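Local atomic coordinates of allergen Bos d 2 (PDB entry 4WFV), a protein that probably carries pheromones as a secreted lipocalin that binds small molecules, and is a major cattle dander allergen. Residues 16-21 / 113-118; 34-39 / 146-151; 50-55 / 65-70; 10-15 / 40-45; 84-89 / 102-107. All blocks are in the same frame, centred on the assembly; numbering follows the deposited sequence. Where two conformers were deposited one is given.

Contact 1 (16-21 / 113-118)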
# COMPACT_ATOMS: atom_id res chain seq x y z
N TRP A 16 -7.56 -4.05 6.77
CA TRP A 16 -7.04 -2.69 6.65
C TRP A 16 -7.85 -1.85 5.68
O TRP A 16 -8.44 -2.37 4.74
CB TRP A 16 -5.61 -2.75 6.13
CG TRP A 16 -4.64 -3.40 7.06
CD1 TRP A 16 -4.18 -4.69 7.00
CD2 TRP A 16 -3.98 -2.79 8.17
NE1 TRP A 16 -3.29 -4.92 8.02
CE2 TRP A 16 -3.14 -3.77 8.75
CE3 TRP A 16 -4.02 -1.51 8.74
CZ2 TRP A 16 -2.35 -3.50 9.86
CZ3 TRP A 16 -3.23 -1.25 9.84
CH2 TRP A 16 -2.41 -2.25 10.40
N ARG A 17 -7.89 -0.55 5.93
CA ARG A 17 -8.37 0.43 4.95
C ARG A 17 -7.18 1.25 4.50
O ARG A 17 -6.28 1.53 5.29
CB ARG A 17 -9.40 1.37 5.58
CG ARG A 17 -10.68 0.71 6.05
CD ARG A 17 -11.69 1.72 6.58
NE ARG A 17 -12.81 1.04 7.22
CZ ARG A 17 -12.86 0.74 8.51
NH1 ARG A 17 -11.86 1.06 9.31
NH2 ARG A 17 -13.92 0.11 9.01
N ILE A 18 -7.17 1.66 3.24
CA ILE A 18 -6.12 2.57 2.80
C ILE A 18 -6.58 3.99 3.02
O ILE A 18 -7.69 4.37 2.62
CB ILE A 18 -5.70 2.33 1.34
CG1 ILE A 18 -4.49 3.20 0.98
CG2 ILE A 18 -6.85 2.54 0.37
CD1 ILE A 18 -3.72 2.65 -0.21
N ILE A 19 -5.75 4.78 3.70
CA ILE A 19 -6.06 6.18 3.94
C ILE A 19 -5.36 7.07 2.92
O ILE A 19 -6.00 7.93 2.29
CB ILE A 19 -5.67 6.61 5.36
CG1 ILE A 19 -6.17 5.60 6.40
CG2 ILE A 19 -6.18 8.02 5.65
CD1 ILE A 19 -7.68 5.34 6.35
N TYR A 20 -4.06 6.83 2.72
CA TYR A 20 -3.27 7.66 1.83
C TYR A 20 -2.42 6.82 0.89
O TYR A 20 -2.06 5.68 1.17
CB TYR A 20 -2.29 8.54 2.62
CG TYR A 20 -2.94 9.55 3.53
CD1 TYR A 20 -3.56 10.68 3.02
CD2 TYR A 20 -2.90 9.39 4.91
CE1 TYR A 20 -4.16 11.62 3.86
CE2 TYR A 20 -3.51 10.31 5.76
CZ TYR A 20 -4.11 11.42 5.23
OH TYR A 20 -4.71 12.34 6.06
N ALA A 21 -2.07 7.44 -0.24
CA ALA A 21 -1.00 6.93 -1.08
C ALA A 21 -0.18 8.12 -1.53
O ALA A 21 -0.68 9.24 -1.55
CB ALA A 21 -1.55 6.17 -2.29
N MET A 113 6.52 4.59 -4.55
CA MET A 113 5.29 4.99 -3.89
C MET A 113 5.16 4.39 -2.50
O MET A 113 5.84 3.43 -2.13
CB MET A 113 4.07 4.66 -4.74
CG MET A 113 3.81 3.19 -4.90
SD MET A 113 2.26 2.86 -5.78
CE MET A 113 1.02 3.18 -4.54
N THR A 114 4.28 4.99 -1.71
CA THR A 114 3.93 4.40 -0.43
C THR A 114 2.43 4.35 -0.29
O THR A 114 1.70 5.07 -0.99
CB THR A 114 4.47 5.21 0.76
OG1 THR A 114 3.93 6.54 0.70
CG2 THR A 114 6.01 5.24 0.77
N GLU A 115 1.98 3.49 0.63
CA GLU A 115 0.58 3.41 1.00
C GLU A 115 0.48 3.47 2.51
O GLU A 115 1.26 2.81 3.23
CB GLU A 115 -0.03 2.11 0.49
CG GLU A 115 0.01 2.02 -1.03
CD GLU A 115 -0.25 0.62 -1.55
OE1 GLU A 115 0.30 -0.34 -0.99
OE2 GLU A 115 -1.01 0.50 -2.53
N GLY A 116 -0.46 4.26 3.01
CA GLY A 116 -0.70 4.39 4.44
C GLY A 116 -2.04 3.80 4.78
O GLY A 116 -3.08 4.32 4.37
N LEU A 117 -2.02 2.70 5.52
CA LEU A 117 -3.22 1.94 5.84
C LEU A 117 -3.55 2.13 7.32
O LEU A 117 -2.64 2.34 8.13
CB LEU A 117 -3.00 0.45 5.57
CG LEU A 117 -2.32 -0.01 4.29
CD1 LEU A 117 -2.32 -1.54 4.22
CD2 LEU A 117 -3.03 0.54 3.09
N ALA A 118 -4.83 2.05 7.67
CA ALA A 118 -5.26 2.16 9.06
C ALA A 118 -6.35 1.17 9.39
O ALA A 118 -7.08 0.70 8.51
CB ALA A 118 -5.76 3.56 9.35

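Contact 2 (34-39 / 146-151)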
# COMPACT_ATOMS: atom_id res chain seq x y z
N PRO A 34 -3.66 2.88 -12.10
CA PRO A 34 -3.43 1.45 -11.88
C PRO A 34 -3.01 1.10 -10.45
O PRO A 34 -3.35 0.01 -9.97
CB PRO A 34 -2.31 1.12 -12.88
CG PRO A 34 -1.65 2.45 -13.17
CD PRO A 34 -2.76 3.45 -13.11
N LEU A 35 -2.29 1.99 -9.79
CA LEU A 35 -1.77 1.70 -8.45
C LEU A 35 -2.55 2.42 -7.36
O LEU A 35 -2.05 2.57 -6.26
CB LEU A 35 -0.28 2.07 -8.34
CG LEU A 35 0.56 1.49 -9.48
CD1 LEU A 35 2.05 1.84 -9.31
CD2 LEU A 35 0.35 -0.02 -9.58
N ARG A 36 -3.76 2.86 -7.68
CA ARG A 36 -4.69 3.31 -6.65
C ARG A 36 -5.59 2.15 -6.29
O ARG A 36 -6.50 1.79 -7.03
CB ARG A 36 -5.51 4.49 -7.16
CG ARG A 36 -6.23 5.25 -6.05
CD ARG A 36 -7.11 6.32 -6.65
NE ARG A 36 -7.85 7.13 -5.69
CZ ARG A 36 -7.48 8.34 -5.27
NH1 ARG A 36 -6.34 8.87 -5.67
NH2 ARG A 36 -8.24 9.01 -4.43
N ASN A 37 -5.29 1.52 -5.16
CA ASN A 37 -5.89 0.24 -4.81
C ASN A 37 -6.50 0.33 -3.43
O ASN A 37 -5.83 0.71 -2.46
CB ASN A 37 -4.83 -0.86 -4.87
CG ASN A 37 -4.04 -0.84 -6.18
OD1 ASN A 37 -2.81 -0.93 -6.17
ND2 ASN A 37 -4.75 -0.70 -7.29
N TYR A 38 -7.79 0.00 -3.34
CA TYR A 38 -8.53 0.16 -2.10
C TYR A 38 -8.49 -1.12 -1.28
O TYR A 38 -9.32 -2.03 -1.45
CB TYR A 38 -9.97 0.62 -2.39
CG TYR A 38 -10.04 1.94 -3.14
CD1 TYR A 38 -9.85 3.15 -2.48
CD2 TYR A 38 -10.29 1.96 -4.51
CE1 TYR A 38 -9.93 4.37 -3.18
CE2 TYR A 38 -10.36 3.17 -5.21
CZ TYR A 38 -10.18 4.36 -4.53
OH TYR A 38 -10.25 5.56 -5.21
N TYR A 39 -7.52 -1.17 -0.36
CA TYR A 39 -7.29 -2.34 0.48
C TYR A 39 -8.52 -2.75 1.26
O TYR A 39 -9.29 -1.90 1.70
CB TYR A 39 -6.18 -2.04 1.49
CG TYR A 39 -4.78 -2.22 0.96
CD1 TYR A 39 -4.22 -1.30 0.07
CD2 TYR A 39 -4.00 -3.30 1.35
CE1 TYR A 39 -2.93 -1.46 -0.42
CE2 TYR A 39 -2.70 -3.46 0.88
CZ TYR A 39 -2.18 -2.54 -0.01
OH TYR A 39 -0.89 -2.74 -0.48
N GLU A 146 -2.21 11.51 -1.91
CA GLU A 146 -3.63 11.44 -2.26
C GLU A 146 -4.35 10.84 -1.06
O GLU A 146 -3.87 9.87 -0.47
CB GLU A 146 -3.84 10.51 -3.48
CG GLU A 146 -3.26 11.02 -4.80
CD GLU A 146 -4.21 11.96 -5.53
OE1 GLU A 146 -5.41 11.63 -5.65
OE2 GLU A 146 -3.77 13.03 -6.00
N ASN A 147 -5.49 11.41 -0.67
CA ASN A 147 -6.33 10.77 0.33
C ASN A 147 -7.28 9.81 -0.39
O ASN A 147 -8.19 10.24 -1.09
CB ASN A 147 -7.11 11.77 1.17
CG ASN A 147 -7.95 11.10 2.25
OD1 ASN A 147 -8.67 10.14 1.98
ND2 ASN A 147 -7.83 11.58 3.49
N LEU A 148 -7.01 8.53 -0.26
CA LEU A 148 -7.79 7.51 -0.95
C LEU A 148 -9.10 7.16 -0.26
O LEU A 148 -10.07 6.85 -0.93
CB LEU A 148 -6.96 6.24 -1.12
CG LEU A 148 -6.18 6.14 -2.44
CD1 LEU A 148 -5.25 7.34 -2.62
CD2 LEU A 148 -5.39 4.84 -2.49
N ILE A 149 -9.14 7.20 1.07
CA ILE A 149 -10.38 6.79 1.71
C ILE A 149 -11.53 7.73 1.34
O ILE A 149 -12.68 7.29 1.24
CB ILE A 149 -10.22 6.59 3.23
CG1 ILE A 149 -11.53 6.02 3.79
CG2 ILE A 149 -9.85 7.89 3.94
CD1 ILE A 149 -11.40 5.41 5.16
N LYS A 150 -11.23 9.00 1.07
CA LYS A 150 -12.28 9.95 0.71
C LYS A 150 -12.89 9.69 -0.67
O LYS A 150 -13.93 10.27 -1.01
CB LYS A 150 -11.78 11.39 0.81
CG LYS A 150 -11.55 11.85 2.25
CD LYS A 150 -10.90 13.22 2.32
CE LYS A 150 -10.62 13.61 3.77
NZ LYS A 150 -11.89 13.84 4.52
N THR A 151 -12.28 8.81 -1.46
CA THR A 151 -12.90 8.41 -2.72
C THR A 151 -13.22 6.91 -2.75
O THR A 151 -13.57 6.36 -3.80
CB THR A 151 -12.02 8.77 -3.95
OG1 THR A 151 -10.83 7.96 -3.95
CG2 THR A 151 -11.64 10.25 -3.94
O HOH W 1 -7.80 11.90 -4.27

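Contact 3 (50-55 / 65-70)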
# COMPACT_ATOMS: atom_id res chain seq x y z
N SER A 50 4.60 -15.58 2.23
CA SER A 50 3.82 -14.90 1.21
C SER A 50 2.71 -14.06 1.86
O SER A 50 2.30 -14.32 3.00
CB SER A 50 3.20 -15.89 0.22
OG SER A 50 4.19 -16.45 -0.62
N LEU A 51 2.25 -13.05 1.13
CA LEU A 51 1.10 -12.26 1.55
C LEU A 51 -0.04 -12.41 0.56
O LEU A 51 0.17 -12.44 -0.65
CB LEU A 51 1.46 -10.78 1.67
CG LEU A 51 2.61 -10.36 2.59
CD1 LEU A 51 2.79 -8.85 2.51
CD2 LEU A 51 2.34 -10.80 4.02
N SER A 52 -1.26 -12.52 1.07
CA SER A 52 -2.44 -12.47 0.23
C SER A 52 -3.11 -11.12 0.47
O SER A 52 -3.43 -10.78 1.60
CB SER A 52 -3.40 -13.61 0.61
OG SER A 52 -4.55 -13.59 -0.21
N ILE A 53 -3.29 -10.34 -0.59
CA ILE A 53 -3.83 -9.00 -0.45
C ILE A 53 -5.10 -8.88 -1.28
O ILE A 53 -5.10 -9.11 -2.49
CB ILE A 53 -2.82 -7.93 -0.90
CG1 ILE A 53 -1.50 -8.11 -0.15
CG2 ILE A 53 -3.37 -6.53 -0.68
CD1 ILE A 53 -0.38 -7.22 -0.67
N THR A 54 -6.19 -8.52 -0.61
CA THR A 54 -7.49 -8.36 -1.24
C THR A 54 -7.87 -6.88 -1.24
O THR A 54 -7.78 -6.20 -0.21
CB THR A 54 -8.55 -9.21 -0.53
OG1 THR A 54 -8.21 -10.60 -0.68
CG2 THR A 54 -9.92 -8.96 -1.13
N PHE A 55 -8.24 -6.37 -2.41
CA PHE A 55 -8.47 -4.94 -2.59
C PHE A 55 -9.39 -4.70 -3.77
O PHE A 55 -9.58 -5.58 -4.61
CB PHE A 55 -7.12 -4.23 -2.85
CG PHE A 55 -6.42 -4.69 -4.10
CD1 PHE A 55 -5.62 -5.82 -4.08
CD2 PHE A 55 -6.57 -3.99 -5.29
CE1 PHE A 55 -4.98 -6.25 -5.23
CE2 PHE A 55 -5.92 -4.42 -6.44
CZ PHE A 55 -5.13 -5.54 -6.40
N LEU A 65 -13.26 -6.40 -7.25
CA LEU A 65 -12.58 -7.06 -6.14
C LEU A 65 -11.49 -8.02 -6.63
O LEU A 65 -11.77 -8.98 -7.37
CB LEU A 65 -13.57 -7.81 -5.24
CG LEU A 65 -13.03 -8.35 -3.91
CD1 LEU A 65 -12.54 -7.22 -3.03
CD2 LEU A 65 -14.07 -9.20 -3.16
N LEU A 66 -10.26 -7.76 -6.21
CA LEU A 66 -9.13 -8.57 -6.64
C LEU A 66 -8.37 -9.10 -5.43
O LEU A 66 -8.38 -8.50 -4.36
CB LEU A 66 -8.18 -7.74 -7.51
CG LEU A 66 -8.74 -7.16 -8.81
CD1 LEU A 66 -7.71 -6.27 -9.48
CD2 LEU A 66 -9.18 -8.28 -9.75
N THR A 67 -7.71 -10.24 -5.62
CA THR A 67 -6.78 -10.76 -4.64
C THR A 67 -5.47 -11.08 -5.34
O THR A 67 -5.45 -11.79 -6.34
CB THR A 67 -7.32 -12.02 -3.95
OG1 THR A 67 -8.50 -11.69 -3.21
CG2 THR A 67 -6.27 -12.60 -3.00
N GLU A 68 -4.38 -10.52 -4.82
CA GLU A 68 -3.04 -10.78 -5.35
C GLU A 68 -2.15 -11.43 -4.29
O GLU A 68 -2.26 -11.12 -3.11
CB GLU A 68 -2.39 -9.48 -5.84
CG GLU A 68 -3.12 -8.80 -6.99
CD GLU A 68 -2.82 -9.44 -8.33
OE1 GLU A 68 -1.87 -10.25 -8.40
OE2 GLU A 68 -3.54 -9.15 -9.31
N VAL A 69 -1.26 -12.32 -4.71
CA VAL A 69 -0.34 -12.94 -3.78
C VAL A 69 1.07 -12.42 -4.03
O VAL A 69 1.54 -12.42 -5.17
CB VAL A 69 -0.37 -14.48 -3.89
CG1 VAL A 69 0.65 -15.10 -2.94
CG2 VAL A 69 -1.76 -15.00 -3.59
N ALA A 70 1.72 -11.96 -2.97
CA ALA A 70 3.09 -11.46 -3.06
C ALA A 70 4.03 -12.44 -2.36
O ALA A 70 3.73 -12.93 -1.28
CB ALA A 70 3.19 -10.09 -2.42

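Contact 4 (10-15 / 40-45)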
# COMPACT_ATOMS: atom_id res chain seq x y z
N SER A 10 3.35 -10.10 13.08
CA SER A 10 2.01 -10.52 13.51
C SER A 10 1.00 -9.38 13.39
O SER A 10 -0.21 -9.62 13.41
CB SER A 10 2.02 -11.07 14.94
OG SER A 10 2.07 -10.04 15.90
N LYS A 11 1.50 -8.16 13.25
CA LYS A 11 0.61 -7.00 13.10
C LYS A 11 0.21 -6.76 11.64
O LYS A 11 -0.62 -5.89 11.36
CB LYS A 11 1.25 -5.75 13.69
CG LYS A 11 1.61 -5.92 15.17
CD LYS A 11 2.18 -4.65 15.78
CE LYS A 11 2.60 -4.89 17.22
NZ LYS A 11 1.57 -5.67 17.95
N ILE A 12 0.79 -7.53 10.72
CA ILE A 12 0.49 -7.34 9.29
C ILE A 12 -0.90 -7.84 8.87
O ILE A 12 -1.62 -7.13 8.16
CB ILE A 12 1.59 -7.94 8.40
CG1 ILE A 12 2.92 -7.18 8.59
CG2 ILE A 12 1.15 -7.94 6.92
CD1 ILE A 12 4.13 -7.88 8.01
N PRO A 13 -1.28 -9.06 9.27
CA PRO A 13 -2.60 -9.57 8.85
C PRO A 13 -3.72 -8.72 9.43
O PRO A 13 -3.57 -8.15 10.51
CB PRO A 13 -2.64 -10.97 9.46
CG PRO A 13 -1.23 -11.36 9.67
CD PRO A 13 -0.52 -10.08 10.01
N GLY A 14 -4.83 -8.65 8.72
CA GLY A 14 -6.00 -7.98 9.24
C GLY A 14 -6.81 -7.25 8.20
O GLY A 14 -6.47 -7.26 7.01
N GLU A 15 -7.88 -6.60 8.66
CA GLU A 15 -8.81 -5.84 7.82
C GLU A 15 -8.46 -4.36 7.68
O GLU A 15 -9.03 -3.50 8.36
CB GLU A 15 -10.23 -5.94 8.38
CG GLU A 15 -10.68 -7.36 8.67
CD GLU A 15 -11.05 -8.11 7.41
OE1 GLU A 15 -11.49 -7.45 6.44
OE2 GLU A 15 -10.89 -9.34 7.39
N ARG A 40 -8.67 -4.06 1.43
CA ARG A 40 -9.69 -4.59 2.33
C ARG A 40 -9.10 -5.57 3.33
O ARG A 40 -9.51 -5.59 4.49
CB ARG A 40 -10.84 -5.24 1.54
CG ARG A 40 -11.67 -4.25 0.72
CD ARG A 40 -12.51 -3.36 1.64
NE ARG A 40 -13.40 -2.46 0.91
CZ ARG A 40 -13.07 -1.23 0.51
NH1 ARG A 40 -11.86 -0.73 0.74
NH2 ARG A 40 -13.99 -0.49 -0.10
N ARG A 41 -8.14 -6.39 2.90
CA ARG A 41 -7.64 -7.42 3.80
C ARG A 41 -6.26 -7.90 3.39
O ARG A 41 -5.97 -8.01 2.19
CB ARG A 41 -8.60 -8.61 3.82
CG ARG A 41 -8.26 -9.67 4.86
CD ARG A 41 -9.34 -10.75 4.88
NE ARG A 41 -9.07 -11.77 5.89
CZ ARG A 41 -9.81 -12.87 6.04
NH1 ARG A 41 -10.85 -13.09 5.26
NH2 ARG A 41 -9.49 -13.75 6.99
N ILE A 42 -5.42 -8.18 4.38
CA ILE A 42 -4.12 -8.79 4.16
C ILE A 42 -4.07 -10.02 5.05
O ILE A 42 -4.47 -9.96 6.21
CB ILE A 42 -2.96 -7.85 4.53
CG1 ILE A 42 -3.02 -6.55 3.72
CG2 ILE A 42 -1.62 -8.54 4.32
CD1 ILE A 42 -1.96 -5.53 4.13
N GLU A 43 -3.60 -11.13 4.50
CA GLU A 43 -3.33 -12.31 5.32
C GLU A 43 -1.92 -12.82 5.04
O GLU A 43 -1.39 -12.65 3.94
CB GLU A 43 -4.37 -13.40 5.05
CG GLU A 43 -5.79 -13.00 5.44
CD GLU A 43 -5.96 -12.77 6.94
OE1 GLU A 43 -5.14 -13.28 7.74
OE2 GLU A 43 -6.91 -12.06 7.33
N CYS A 44 -1.31 -13.43 6.04
CA CYS A 44 0.00 -14.04 5.87
C CYS A 44 -0.17 -15.51 5.50
O CYS A 44 -1.08 -16.18 5.99
CB CYS A 44 0.85 -13.92 7.14
SG CYS A 44 1.68 -12.31 7.40
N ILE A 45 0.70 -15.99 4.62
CA ILE A 45 0.73 -17.40 4.24
C ILE A 45 2.08 -17.97 4.66
O ILE A 45 3.11 -17.34 4.46
CB ILE A 45 0.53 -17.56 2.73
CG1 ILE A 45 -0.83 -17.00 2.32
CG2 ILE A 45 0.67 -19.03 2.32
CD1 ILE A 45 -1.02 -16.89 0.82

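Contact 5 (84-89 / 102-107)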
# COMPACT_ATOMS: atom_id res chain seq x y z
N GLY A 84 2.62 -4.37 -14.10
CA GLY A 84 4.07 -4.35 -14.09
C GLY A 84 4.58 -5.18 -12.93
O GLY A 84 3.85 -5.94 -12.30
N THR A 85 5.87 -5.03 -12.65
CA THR A 85 6.51 -5.80 -11.61
C THR A 85 6.77 -4.90 -10.42
O THR A 85 7.31 -3.80 -10.55
CB THR A 85 7.82 -6.40 -12.12
OG1 THR A 85 7.53 -7.21 -13.27
CG2 THR A 85 8.46 -7.27 -11.05
N ASN A 86 6.36 -5.39 -9.25
CA ASN A 86 6.43 -4.62 -8.02
C ASN A 86 7.27 -5.29 -6.97
O ASN A 86 7.20 -6.50 -6.78
CB ASN A 86 5.03 -4.49 -7.43
CG ASN A 86 4.06 -3.84 -8.36
OD1 ASN A 86 4.01 -2.61 -8.44
ND2 ASN A 86 3.26 -4.64 -9.06
N THR A 87 8.03 -4.48 -6.24
CA THR A 87 8.42 -4.90 -4.90
C THR A 87 7.54 -4.15 -3.93
O THR A 87 7.19 -2.99 -4.17
CB THR A 87 9.90 -4.65 -4.58
OG1 THR A 87 10.24 -3.29 -4.86
CG2 THR A 87 10.78 -5.58 -5.42
N LEU A 88 7.15 -4.83 -2.87
CA LEU A 88 6.34 -4.24 -1.81
C LEU A 88 6.99 -4.57 -0.48
O LEU A 88 7.14 -5.74 -0.14
CB LEU A 88 4.91 -4.78 -1.86
CG LEU A 88 3.90 -4.20 -0.85
CD1 LEU A 88 2.49 -4.28 -1.41
CD2 LEU A 88 3.99 -4.89 0.51
N GLU A 89 7.37 -3.53 0.25
CA GLU A 89 8.04 -3.69 1.53
C GLU A 89 7.17 -3.12 2.64
O GLU A 89 6.69 -2.00 2.54
CB GLU A 89 9.38 -2.96 1.52
CG GLU A 89 10.16 -3.17 2.81
CD GLU A 89 11.44 -2.36 2.87
OE1 GLU A 89 11.75 -1.64 1.91
OE2 GLU A 89 12.15 -2.45 3.90
N VAL A 102 6.49 0.72 -2.18
CA VAL A 102 6.40 -0.05 -3.41
C VAL A 102 7.27 0.58 -4.48
O VAL A 102 7.26 1.81 -4.66
CB VAL A 102 4.93 -0.08 -3.89
CG1 VAL A 102 4.83 -0.65 -5.30
CG2 VAL A 102 4.06 -0.84 -2.89
N GLU A 103 8.03 -0.25 -5.18
CA GLU A 103 8.67 0.18 -6.42
C GLU A 103 8.02 -0.61 -7.55
O GLU A 103 8.06 -1.84 -7.59
CB GLU A 103 10.19 -0.05 -6.39
CG GLU A 103 10.88 0.76 -5.30
CD GLU A 103 12.39 0.79 -5.44
OE1 GLU A 103 12.95 -0.02 -6.22
OE2 GLU A 103 13.02 1.64 -4.77
N ASN A 104 7.38 0.12 -8.46
CA ASN A 104 6.72 -0.49 -9.60
C ASN A 104 7.49 -0.17 -10.87
O ASN A 104 7.93 0.96 -11.07
CB ASN A 104 5.28 0.04 -9.71
CG ASN A 104 4.61 -0.33 -11.01
OD1 ASN A 104 4.71 0.40 -12.01
ND2 ASN A 104 3.89 -1.44 -11.02
N TYR A 105 7.66 -1.17 -11.72
CA TYR A 105 8.27 -0.97 -13.02
C TYR A 105 7.30 -1.46 -14.08
O TYR A 105 6.85 -2.61 -14.04
CB TYR A 105 9.59 -1.74 -13.12
CG TYR A 105 10.21 -1.79 -14.50
CD1 TYR A 105 10.68 -0.63 -15.12
CD2 TYR A 105 10.34 -3.00 -15.17
CE1 TYR A 105 11.25 -0.68 -16.40
CE2 TYR A 105 10.91 -3.06 -16.42
CZ TYR A 105 11.36 -1.90 -17.02
OH TYR A 105 11.92 -1.98 -18.27
N ASP A 106 6.97 -0.58 -15.02
CA ASP A 106 5.96 -0.89 -16.03
C ASP A 106 6.56 -1.05 -17.42
O ASP A 106 5.81 -1.14 -18.40
CB ASP A 106 4.86 0.17 -16.02
CG ASP A 106 5.33 1.52 -16.53
OD1 ASP A 106 6.50 1.64 -16.92
OD2 ASP A 106 4.51 2.45 -16.56
N GLY A 107 7.89 -1.11 -17.51
CA GLY A 107 8.58 -1.24 -18.79
C GLY A 107 9.13 0.08 -19.29
O GLY A 107 10.04 0.11 -20.12
O HOH W 2 12.58 -2.99 -6.22

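Contact 1 (16-21 / 113-118)
Ile19 and Tyr20 both face Gly116, a classic beta bulge in the seam between strands 17-23 and 110-118 of the lipocalin barrel. Gly116 O takes two amide hydrogens: that of Ile19 N at 2.8 Å, almost in line with the C=O bond, and that of Tyr20 N at 3.2 Å, in the carbonyl plane on a lone pair. Gly116 N returns a nearly straight bond to Tyr20 O (177°). Before the bulge Arg17 and Ala118 form an antiparallel hydrogen-bonded pair, and Leu117 CD2 rests 3.7 Å from Ile18 CB. Ile18 CG1 stands anti to its own backbone N (chi1 -174°), and the CD1 it carries meets Glu115 CB at 3.8 Å. Farther out, Tyr39 OH and Thr100 OG1 hold Glu115 OE1. Trp16, of the lipocalin Gly-x-Trp signature, is fixed by NE1 bonding to Ile12 O and by a cation-pi contact with Lys119; at its ring edge, Trp16 CE3 lies 3.6 Å from Ala118 C.

Contact 2 (34-39 / 146-151)
The end strand of the lipocalin sheet, 146-147, and the turn that follows it are gripped by Arg36, in the chain leading into strand 38-45. The guanidinium uses all three nitrogens in or near its own plane. Arg36 NH1 forms a salt bridge with Glu146 OE1 (2.9 Å), reaching the anti side of a carboxylate turned 68° from the guanidinium, and is also bonded to Ile29 O. Arg36 NH2 donates to Thr151 OG1 at 2.8 Å, and Arg36 NE to Tyr38 OH at 2.9 Å. A water bridges Arg36 NH2 and Glu146 OE1. One guanidinium face lies against Leu148, whose CD1 sits over its centre, 3.6 Å from CZ of Arg36. With CG anti to the backbone N (chi1 -165°), Arg36 also lays CG against Leu148 CG and CD2. Strand 146-147 pairs with strand 17-23, so this cluster ties that border of the sheet to the start of 38-45. Tyr38 OH and Thr151 OG1 share a 2.8 Å hydrogen bond, and the Tyr38 ring meets Leu148 O edge-on, Tyr38 CE1 to O 3.4 Å. Within the turn, Asn147 OD1 accepts from Lys150 N in an Asx motif, and Thr151 N bonds to Leu148 O.

Contact 3 (50-55 / 65-70)
Leu51 with Ala70, Ile53 with Glu68 and Phe55 with Leu66 are antiparallel hydrogen-bonded pairs, and their six N-H...O bonds of 2.8 to 2.9 Å zip the hairpin strands together with axes 4.6 Å apart at 162°. Phe55 places CG in the crowded position between its backbone N and carbonyl carbon (chi1 62°), and its ring lies across the partner strand. Leu66 CB approaches one face of that ring toward the rim, 3.9 Å from CZ of Phe55, a CH-pi contact. Glu68 CG comes at the ring edge instead, 3.6 Å from Phe55 CE1. The sheet face carrying Ser52, Thr54, Thr67 and Val69 is more polar and more open to solvent. There the Thr54 and Thr67 hydroxyls share a hydrogen bond, OG1 to OG1 2.8 Å, and Thr67 CG2 touches Ser52 OG at 3.4 Å. The methyl CG2 of Thr54 packs 3.7 Å from Leu65 CD1. In the lipocalin barrel the hairpin is flanked by strand 38-45, which bonds to Ser52 and Thr54, and by strand 77-81, whose Tyr78 and Leu80 pack on Ala70, while Phe82 just beyond meets the Phe55 ring edge-to-face.

Contact 4 (10-15 / 40-45)
Gly14 and Ile42 form a single antiparallel bridge that fastens the segment before strand 17-23 to strand 38-45: Gly14 N donates to Ile42 O at 2.9 Å and Ile42 N to Gly14 O at 3.0 Å. Gly14 opens the lipocalin Gly-x-Trp signature, and its backbone angles (phi 145°) by themselves call for glycine. The close-packed part is apolar. Ile12 CG2 lies 3.8 Å from Ile42 CG2, both residues buried, and Pro13 CG sits 3.8 Å from Cys44 SG, which is disulfide-bonded to Cys48. The solvent side is looser and charged. Arg41, extended with CG anti to the backbone N (chi1 -172°), is approached by two acids, one at the edge of its guanidinium and one over a face. Glu43 OE2 meets NE of Arg41 near the guanidinium plane at 2.6 Å, whereas Glu15 OE2 hangs over the face, 3.4 Å from Arg41 NE, where no N-H points at it. Of the two, the Glu43 arm is therefore the directed bond; the Glu15 arm is electrostatic, and the arginine charge probably offsets repulsion between the two carboxylates.

Contact 5 (84-89 / 102-107)
Asn86 holds CG anti to its carbonyl carbon (chi1 -59°) and Asn104 holds CG anti to its backbone N (chi1 169°), which sets the two side chains side by side, pointing the same way, with their amide planes 40° apart. Asn104 ND2 donates to Asn86 OD1 at 2.8 Å; the acceptor lies in the amide plane of Asn104, but the donor stands well above the carbonyl plane of Asn86. Beside them on the same buried face, Val102 CG2 packs 3.9 Å from Leu88 CG, with Val102 CG1 close to Asn86 OD1. Four backbone bonds, in the pairs Thr85 with Tyr105 and Thr87 with Glu103, join these strands of a lipocalin barrel hairpin. On the opposite face Thr87 OG1 lies 3.6 Å from Glu103 CB, and a water links Thr87 OG1 to Glu103 OE1; OE2 of Glu103 is bonded to Tyr101 OH. At the strand end Gly84 CA makes a CA-H...O contact with Tyr105 O (3.3 Å). Each of the buried carboxamide nitrogens has two acceptors, Asn86 OD1 and Tyr83 O for Asn104 ND2, Phe82 O and Leu80 O for Asn86 ND2, which ties the chain around 80-83 to the hairpin.

Overall arrangement
From the N terminus, contact 4 opens first and closes first, fastening the segment before strand 17-23 to strand 38-45. Contact 1 opens inside its loop and closes far later, at 113-118, so the two cross. Contact 2 starts later still and closes last, at 146-151, crossing both; it shares strand 38-45 with contact 4 and joins contact 1 through the backbone bond of Ala21 with Glu146. Contacts 3 and 5, each pairing the strands of a hairpin, follow one another inside the spans of contacts 1 and 2. Contact 3 bonds to strand 38-45 of contact 4, and contact 5 to contact 1 through Val102 and Met113. Leu88 and Ile53 bring the two hairpins together.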